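PDB 5UBE: RctB replication initiator protein from Vibrio cholerae, which probably binds DNA through a helix-turn-helix domain to initiate replication of the second chromosome of the cholera bacterium. Local coordinates for residues V45-L48 against N49-L53; Q83-R86 against A87-V91; R113-P117 against N118-S122. All blocks are in the same frame, centred on the assembly; numbering follows the deposited sequence.

Interaction 1. Residues V45-L48 against N49-L53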
loop_
_atom_site.group_PDB
_atom_site.type_symbol
_atom_site.label_atom_id
_atom_site.label_comp_id
_atom_site.label_asym_id
_atom_site.label_seq_id
_atom_site.Cartn_x
_atom_site.Cartn_y
_atom_site.Cartn_z
ATOM N N VAL A 45 3.396 -8.585 7.141
ATOM C CA VAL A 45 4.452 -7.671 7.574
ATOM C C VAL A 45 5.474 -7.465 6.465
ATOM O O VAL A 45 5.961 -6.349 6.257
ATOM C CB VAL A 45 5.111 -8.178 8.872
ATOM C CG1 VAL A 45 6.271 -7.275 9.271
ATOM C CG2 VAL A 45 4.080 -8.219 9.994
ATOM N N GLU A 46 5.802 -8.527 5.725
ATOM C CA GLU A 46 6.721 -8.396 4.595
ATOM C C GLU A 46 6.260 -7.319 3.622
ATOM O O GLU A 46 7.033 -6.428 3.248
ATOM C CB GLU A 46 6.845 -9.732 3.859
ATOM C CG GLU A 46 7.702 -10.790 4.528
ATOM C CD GLU A 46 7.693 -12.096 3.736
ATOM O OE1 GLU A 46 6.897 -12.202 2.770
ATOM O OE2 GLU A 46 8.479 -13.008 4.078
ATOM N N LEU A 47 5.010 -7.414 3.162
ATOM C CA LEU A 47 4.452 -6.366 2.316
ATOM C C LEU A 47 4.566 -4.996 2.987
ATOM O O LEU A 47 5.002 -4.028 2.358
ATOM C CB LEU A 47 2.991 -6.678 1.984
ATOM C CG LEU A 47 2.296 -5.575 1.185
ATOM C CD1 LEU A 47 2.886 -5.518 -0.206
ATOM C CD2 LEU A 47 0.786 -5.753 1.131
ATOM N N LEU A 48 4.181 -4.894 4.272
ATOM C CA LEU A 48 4.197 -3.597 4.953
ATOM C C LEU A 48 5.606 -3.012 5.008
ATOM O O LEU A 48 5.811 -1.830 4.705
ATOM C CB LEU A 48 3.610 -3.711 6.365
ATOM C CG LEU A 48 2.216 -4.330 6.421
ATOM C CD1 LEU A 48 1.651 -4.202 7.811
ATOM C CD2 LEU A 48 1.282 -3.707 5.385
ATOM N N ASN A 49 6.594 -3.831 5.382
ATOM C CA ASN A 49 7.973 -3.353 5.412
ATOM C C ASN A 49 8.421 -2.872 4.036
ATOM O O ASN A 49 9.162 -1.889 3.922
ATOM C CB ASN A 49 8.899 -4.461 5.915
ATOM C CG ASN A 49 8.807 -4.663 7.412
ATOM O OD1 ASN A 49 8.299 -3.804 8.125
ATOM N ND2 ASN A 49 9.310 -5.796 7.898
ATOM N N LEU A 50 7.982 -3.559 2.979
ATOM C CA LEU A 50 8.375 -3.180 1.625
ATOM C C LEU A 50 7.834 -1.805 1.260
ATOM O O LEU A 50 8.575 -0.944 0.767
ATOM C CB LEU A 50 7.877 -4.221 0.632
ATOM C CG LEU A 50 8.504 -4.251 -0.757
ATOM C CD1 LEU A 50 9.978 -4.631 -0.672
ATOM C CD2 LEU A 50 7.732 -5.246 -1.618
ATOM N N ILE A 51 6.530 -1.597 1.469
ATOM C CA ILE A 51 5.919 -0.286 1.252
ATOM C C ILE A 51 6.680 0.791 2.015
ATOM O O ILE A 51 7.043 1.834 1.464
ATOM C CB ILE A 51 4.440 -0.313 1.676
ATOM C CG1 ILE A 51 3.631 -1.283 0.795
ATOM C CG2 ILE A 51 3.866 1.127 1.687
ATOM C CD1 ILE A 51 2.390 -1.825 1.472
ATOM N N SER A 52 6.898 0.567 3.310
ATOM C CA SER A 52 7.622 1.541 4.125
ATOM C C SER A 52 8.991 1.852 3.528
ATOM O O SER A 52 9.325 3.015 3.272
ATOM C CB SER A 52 7.753 1.010 5.554
ATOM O OG SER A 52 8.426 1.936 6.374
ATOM N N LEU A 53 9.787 0.819 3.261
ATOM C CA LEU A 53 11.144 1.050 2.774
ATOM C C LEU A 53 11.142 1.716 1.402
ATOM O O LEU A 53 11.931 2.633 1.144
ATOM C CB LEU A 53 11.907 -0.272 2.754
ATOM C CG LEU A 53 13.402 -0.276 2.432
ATOM C CD1 LEU A 53 14.096 -1.397 3.193
ATOM C CD2 LEU A 53 13.645 -0.440 0.940
#
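I51 lies one helical turn beyond L47, and its side chain slants across that of L47 within the α-helix 42-55. Its CB sits 3.7 Å from L48 O, close to the backbone of the preceding turn. CG1 leaves CB beside the backbone N and anti to the carbonyl carbon (chi1 -64°), a turn that carries it to 3.4 Å from L47 O. The terminal CD1 then stays near the same oxygen and reaches the isobutyl group of L47, 3.8 Å from CG, while CD2 of L48 approaches CD1 only loosely, at 4.5 Å. The CG2 branch is directed elsewhere, into the core of the domain, where F114 lies. Beneath this packing, I51 N donates to L47 O over 3.0 Å in an almost straight bond.

V45 and N49 form a second i, i+4 pair on a more exposed flank. Their side chains lie side by side and point the same way, with the amide ND2 of N49 3.6 Å from the methyl CG1 of V45. CG of N49 stands 3.5 Å from V45 O, an oxygen already taken by the backbone N-H of N49 itself. An amide suits this flank because N49 is on an exposed stretch of helix that tolerates a polar group.

L47, L48 and I51 suit the buried side, where helices 26-34 and 65-71 and F94 pack against them. The chemistry is thus divided: the carbonyls are already taken by main-chain N-H groups, so apolar branches can lie against them as well as against core side chains.

Interaction 2. Residues Q83-R86 against A87-V91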
loop_
_atom_site.group_PDB
_atom_site.type_symbol
_atom_site.label_atom_id
_atom_site.label_comp_id
_atom_site.label_asym_id
_atom_site.label_seq_id
_atom_site.Cartn_x
_atom_site.Cartn_y
_atom_site.Cartn_z
ATOM N N GLN A 83 -2.237 -10.875 -3.002
ATOM C CA GLN A 83 -2.629 -11.825 -1.963
ATOM C C GLN A 83 -2.415 -11.234 -0.573
ATOM O O GLN A 83 -3.335 -11.205 0.254
ATOM C CB GLN A 83 -1.838 -13.128 -2.114
ATOM C CG GLN A 83 -2.129 -14.180 -1.025
ATOM C CD GLN A 83 -1.084 -15.297 -1.003
ATOM O OE1 GLN A 83 -0.592 -15.727 -2.047
ATOM N NE2 GLN A 83 -0.727 -15.749 0.189
ATOM N N ARG A 84 -1.192 -10.766 -0.297
ATOM C CA ARG A 84 -0.926 -10.114 0.983
ATOM C C ARG A 84 -1.826 -8.900 1.177
ATOM O O ARG A 84 -2.333 -8.664 2.280
ATOM C CB ARG A 84 0.547 -9.722 1.073
ATOM C CG ARG A 84 1.488 -10.907 1.208
ATOM C CD ARG A 84 2.828 -10.580 0.571
ATOM N NE ARG A 84 3.879 -11.548 0.890
ATOM C CZ ARG A 84 4.093 -12.675 0.210
ATOM N NH1 ARG A 84 3.320 -12.997 -0.829
ATOM N NH2 ARG A 84 5.076 -13.492 0.572
ATOM N N LEU A 85 -2.100 -8.160 0.102
ATOM C CA LEU A 85 -2.937 -6.974 0.246
ATOM C C LEU A 85 -4.362 -7.347 0.626
ATOM O O LEU A 85 -4.950 -6.701 1.498
ATOM C CB LEU A 85 -2.920 -6.125 -1.025
ATOM C CG LEU A 85 -3.813 -4.870 -0.976
ATOM C CD1 LEU A 85 -3.356 -3.833 0.056
ATOM C CD2 LEU A 85 -3.932 -4.228 -2.341
ATOM N N ARG A 86 -4.931 -8.398 0.014
ATOM C CA ARG A 86 -6.279 -8.803 0.403
ATOM C C ARG A 86 -6.328 -9.215 1.872
ATOM O O ARG A 86 -7.290 -8.902 2.582
ATOM C CB ARG A 86 -6.784 -9.950 -0.471
ATOM C CG ARG A 86 -7.112 -9.591 -1.909
ATOM C CD ARG A 86 -7.827 -10.771 -2.606
ATOM N NE ARG A 86 -7.101 -12.037 -2.451
ATOM C CZ ARG A 86 -6.103 -12.423 -3.239
ATOM N NH1 ARG A 86 -5.695 -11.640 -4.242
ATOM N NH2 ARG A 86 -5.492 -13.574 -3.016
ATOM N N ALA A 87 -5.304 -9.929 2.341
ATOM C CA ALA A 87 -5.290 -10.359 3.735
ATOM C C ALA A 87 -5.177 -9.165 4.673
ATOM O O ALA A 87 -5.848 -9.114 5.706
ATOM C CB ALA A 87 -4.141 -11.347 3.967
ATOM N N ALA A 88 -4.337 -8.188 4.315
ATOM C CA ALA A 88 -4.126 -7.019 5.161
ATOM C C ALA A 88 -5.382 -6.165 5.250
ATOM O O ALA A 88 -5.685 -5.602 6.310
ATOM C CB ALA A 88 -2.949 -6.202 4.619
ATOM N N VAL A 89 -6.123 -6.056 4.148
ATOM C CA VAL A 89 -7.417 -5.381 4.180
ATOM C C VAL A 89 -8.387 -6.120 5.098
ATOM O O VAL A 89 -9.091 -5.505 5.912
ATOM C CB VAL A 89 -7.969 -5.249 2.750
ATOM C CG1 VAL A 89 -9.414 -4.784 2.772
ATOM C CG2 VAL A 89 -7.104 -4.286 1.960
ATOM N N ALA A 90 -8.423 -7.451 5.005
ATOM C CA ALA A 90 -9.356 -8.219 5.826
ATOM C C ALA A 90 -9.099 -8.026 7.315
ATOM O O ALA A 90 -10.031 -8.119 8.120
ATOM C CB ALA A 90 -9.278 -9.707 5.460
ATOM N N VAL A 91 -7.853 -7.761 7.706
ATOM C CA VAL A 91 -7.573 -7.514 9.114
ATOM C C VAL A 91 -7.953 -6.081 9.510
ATOM O O VAL A 91 -8.270 -5.813 10.676
ATOM C CB VAL A 91 -6.093 -7.823 9.408
ATOM C CG1 VAL A 91 -5.577 -7.013 10.619
ATOM C CG2 VAL A 91 -5.904 -9.299 9.657
#
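The isopropyl group of V89 is set by its first torsion (chi1 170°), which puts CG1 anti to the backbone N and CG2 beside it, turned back toward L85. L85 has its CG anti to the backbone N too, and its second torsion (chi2 65°) leaves CD1 as the branch nearest the valine. CD1 of L85 and CG2 of V89 meet loosely at 4.2 Å, one turn apart on α-helix 78-91. This helix precedes the β-hairpin formed by strands 94-100 and 108-114, an order consistent with a winged helix-turn-helix domain, in which the corresponding helix often reads DNA; whether it does so here is not established by this contact.

The backbone gives the segment its regular scaffold: A88 N donates to R84 O over 2.9 Å, and A87, V89 and A90 make equivalent bonds to the carbonyls four residues earlier. Two small residues, A87 and A88, occupy the side facing helix 42-55, where their methyl groups fit against I44. CB of A88 is 3.5 Å from R84 O, so its one methyl stays close to the helix and lets the neighbouring helix approach. L85 instead reaches toward F94, as befits a large apolar residue on a buried face.

The arginines are used differently. R84 extends to helix 42-55 and forms a salt bridge with E46, a long side chain that can lie along S43 and L47 and still bring its NH2 to the E46 carboxylate. R86 lies on the exposed side, where a charged residue is at home. Its chain bends at chi3 (-51°) and folds back along its own helix, laying one guanidinium face, offset toward the rim, over CA of Q83, which lies 3.3 Å above the plane.

Interaction 3. Residues R113-P117 against N118-S122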
loop_
_atom_site.group_PDB
_atom_site.type_symbol
_atom_site.label_atom_id
_atom_site.label_comp_id
_atom_site.label_asym_id
_atom_site.label_seq_id
_atom_site.Cartn_x
_atom_site.Cartn_y
_atom_site.Cartn_z
ATOM N N ARG A 113 -4.457 3.514 2.399
ATOM C CA ARG A 113 -3.941 4.392 3.440
ATOM C C ARG A 113 -3.848 3.599 4.731
ATOM O O ARG A 113 -4.809 2.937 5.122
ATOM C CB ARG A 113 -4.850 5.613 3.618
ATOM C CG ARG A 113 -4.758 6.298 4.979
ATOM C CD ARG A 113 -5.735 7.455 5.021
ATOM N NE ARG A 113 -5.635 8.246 3.797
ATOM C CZ ARG A 113 -6.526 9.149 3.403
ATOM N NH1 ARG A 113 -7.608 9.390 4.134
ATOM N NH2 ARG A 113 -6.336 9.812 2.270
ATOM N N PHE A 114 -2.680 3.627 5.362
ATOM C CA PHE A 114 -2.522 2.948 6.635
ATOM C C PHE A 114 -3.515 3.515 7.636
ATOM O O PHE A 114 -3.832 4.706 7.612
ATOM C CB PHE A 114 -1.089 3.103 7.144
ATOM C CG PHE A 114 -0.086 2.200 6.434
ATOM C CD1 PHE A 114 0.024 0.853 6.782
ATOM C CD2 PHE A 114 0.740 2.698 5.431
ATOM C CE1 PHE A 114 0.944 0.032 6.150
ATOM C CE2 PHE A 114 1.666 1.867 4.775
ATOM C CZ PHE A 114 1.764 0.533 5.141
ATOM N N ILE A 115 -4.046 2.641 8.486
ATOM C CA ILE A 115 -5.013 3.014 9.509
ATOM C C ILE A 115 -4.311 2.962 10.857
ATOM O O ILE A 115 -3.598 1.999 11.161
ATOM C CB ILE A 115 -6.251 2.090 9.487
ATOM C CG1 ILE A 115 -6.844 2.018 8.078
ATOM C CG2 ILE A 115 -7.317 2.610 10.445
ATOM C CD1 ILE A 115 -8.143 1.255 7.990
ATOM N N ASN A 116 -4.492 4.008 11.647
ATOM C CA ASN A 116 -3.866 4.094 12.958
ATOM C C ASN A 116 -4.284 2.904 13.813
ATOM O O ASN A 116 -5.480 2.590 13.886
ATOM C CB ASN A 116 -4.272 5.412 13.626
ATOM C CG ASN A 116 -3.420 5.748 14.829
ATOM O OD1 ASN A 116 -3.223 4.917 15.719
ATOM N ND2 ASN A 116 -2.904 6.970 14.863
ATOM N N PRO A 117 -3.351 2.210 14.466
ATOM C CA PRO A 117 -3.752 1.108 15.352
ATOM C C PRO A 117 -4.742 1.525 16.434
ATOM O O PRO A 117 -5.605 0.721 16.809
ATOM C CB PRO A 117 -2.421 0.637 15.955
ATOM C CG PRO A 117 -1.372 1.084 14.957
ATOM C CD PRO A 117 -1.891 2.398 14.431
ATOM N N ASN A 118 -4.651 2.759 16.944
ATOM C CA ASN A 118 -5.646 3.224 17.910
ATOM C C ASN A 118 -7.043 3.216 17.310
ATOM O O ASN A 118 -8.023 2.951 18.018
ATOM C CB ASN A 118 -5.304 4.628 18.402
ATOM C CG ASN A 118 -3.950 4.696 19.072
ATOM O OD1 ASN A 118 -3.528 3.751 19.741
ATOM N ND2 ASN A 118 -3.260 5.821 18.900
ATOM N N GLN A 119 -7.149 3.499 16.010
ATOM C CA GLN A 119 -8.423 3.394 15.306
ATOM C C GLN A 119 -8.823 1.942 15.070
ATOM O O GLN A 119 -10.006 1.597 15.181
ATOM C CB GLN A 119 -8.335 4.140 13.973
ATOM C CG GLN A 119 -9.651 4.255 13.233
ATOM C CD GLN A 119 -10.556 5.328 13.814
ATOM O OE1 GLN A 119 -10.203 6.004 14.788
ATOM N NE2 GLN A 119 -11.731 5.495 13.215
ATOM N N LEU A 120 -7.856 1.086 14.721
ATOM C CA LEU A 120 -8.153 -0.322 14.449
ATOM C C LEU A 120 -8.906 -0.963 15.599
ATOM O O LEU A 120 -9.883 -1.696 15.393
ATOM C CB LEU A 120 -6.866 -1.107 14.212
ATOM C CG LEU A 120 -6.006 -0.731 13.022
ATOM C CD1 LEU A 120 -5.153 -1.924 12.630
ATOM C CD2 LEU A 120 -6.940 -0.360 11.931
ATOM N N ILE A 121 -8.433 -0.728 16.823
ATOM C CA ILE A 121 -8.979 -1.430 17.973
ATOM C C ILE A 121 -10.352 -0.921 18.367
ATOM O O ILE A 121 -10.995 -1.537 19.218
ATOM C CB ILE A 121 -8.012 -1.343 19.170
ATOM C CG1 ILE A 121 -7.744 0.106 19.549
ATOM C CG2 ILE A 121 -6.720 -2.012 18.838
ATOM C CD1 ILE A 121 -6.738 0.242 20.677
ATOM N N SER A 122 -10.814 0.179 17.774
ATOM C CA SER A 122 -12.134 0.724 18.075
ATOM C C SER A 122 -13.228 0.083 17.220
ATOM O O SER A 122 -12.966 -0.812 16.412
ATOM C CB SER A 122 -12.146 2.238 17.875
ATOM O OG SER A 122 -12.005 2.587 16.508
#
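I115 meets L120 across the turn that leads from strand 108-114 into the short helix 117-120. Its CG2 methyl presses on CD2 of L120 at 3.3 Å, tighter than an ordinary carbon contact, and also lies near CB of Q119. The β-branched I115 suits this junction because its CG2 methyl, close to the backbone, can meet L120 directly; L120 also packs on F37 and L93.

N116 is the N-cap. The first torsion (chi1 -166°) swings CG away from the main-chain N and beside the carbonyl carbon, which lets OD1 come to 2.9 Å from N118 N, a donor 21° outside the amide plane. The main-chain oxygen of N116 accepts from L120 N at 2.9 Å, and more weakly from Q119 N.

P117 follows in the first turn, a place where the missing N-H costs nothing; its ring packs on W30 and F37. Its carbonyl O receives I121 N at 3.2 Å, continuing the helical bonding.

Asparagine therefore supplies the acceptor that an N-H of the first turn would lack within the helix, while proline restricts the backbone. Together with the I115-L120 contact, this chemistry makes a compact polar start to the helix beside an apolar patch.

All three contacts are local, each folding a continuous piece of chain onto itself, and they follow in series: none encloses or crosses another. From the N terminus, interaction 1 comes first, in the middle of helix 42-55. Interaction 2 comes next, in helix 78-91, after the chain has passed through strand 62-64 and helix 65-71; the two helices are joined by the E46-R84 salt bridge and by L47 packing against R84. The chain then forms the hairpin and reaches interaction 3, where the ring of F114, at the end of strand 108-114, packs on L48 and I51 of interaction 1. Interactions 2 and 3 do not touch each other; both have contacts with helix 42-55.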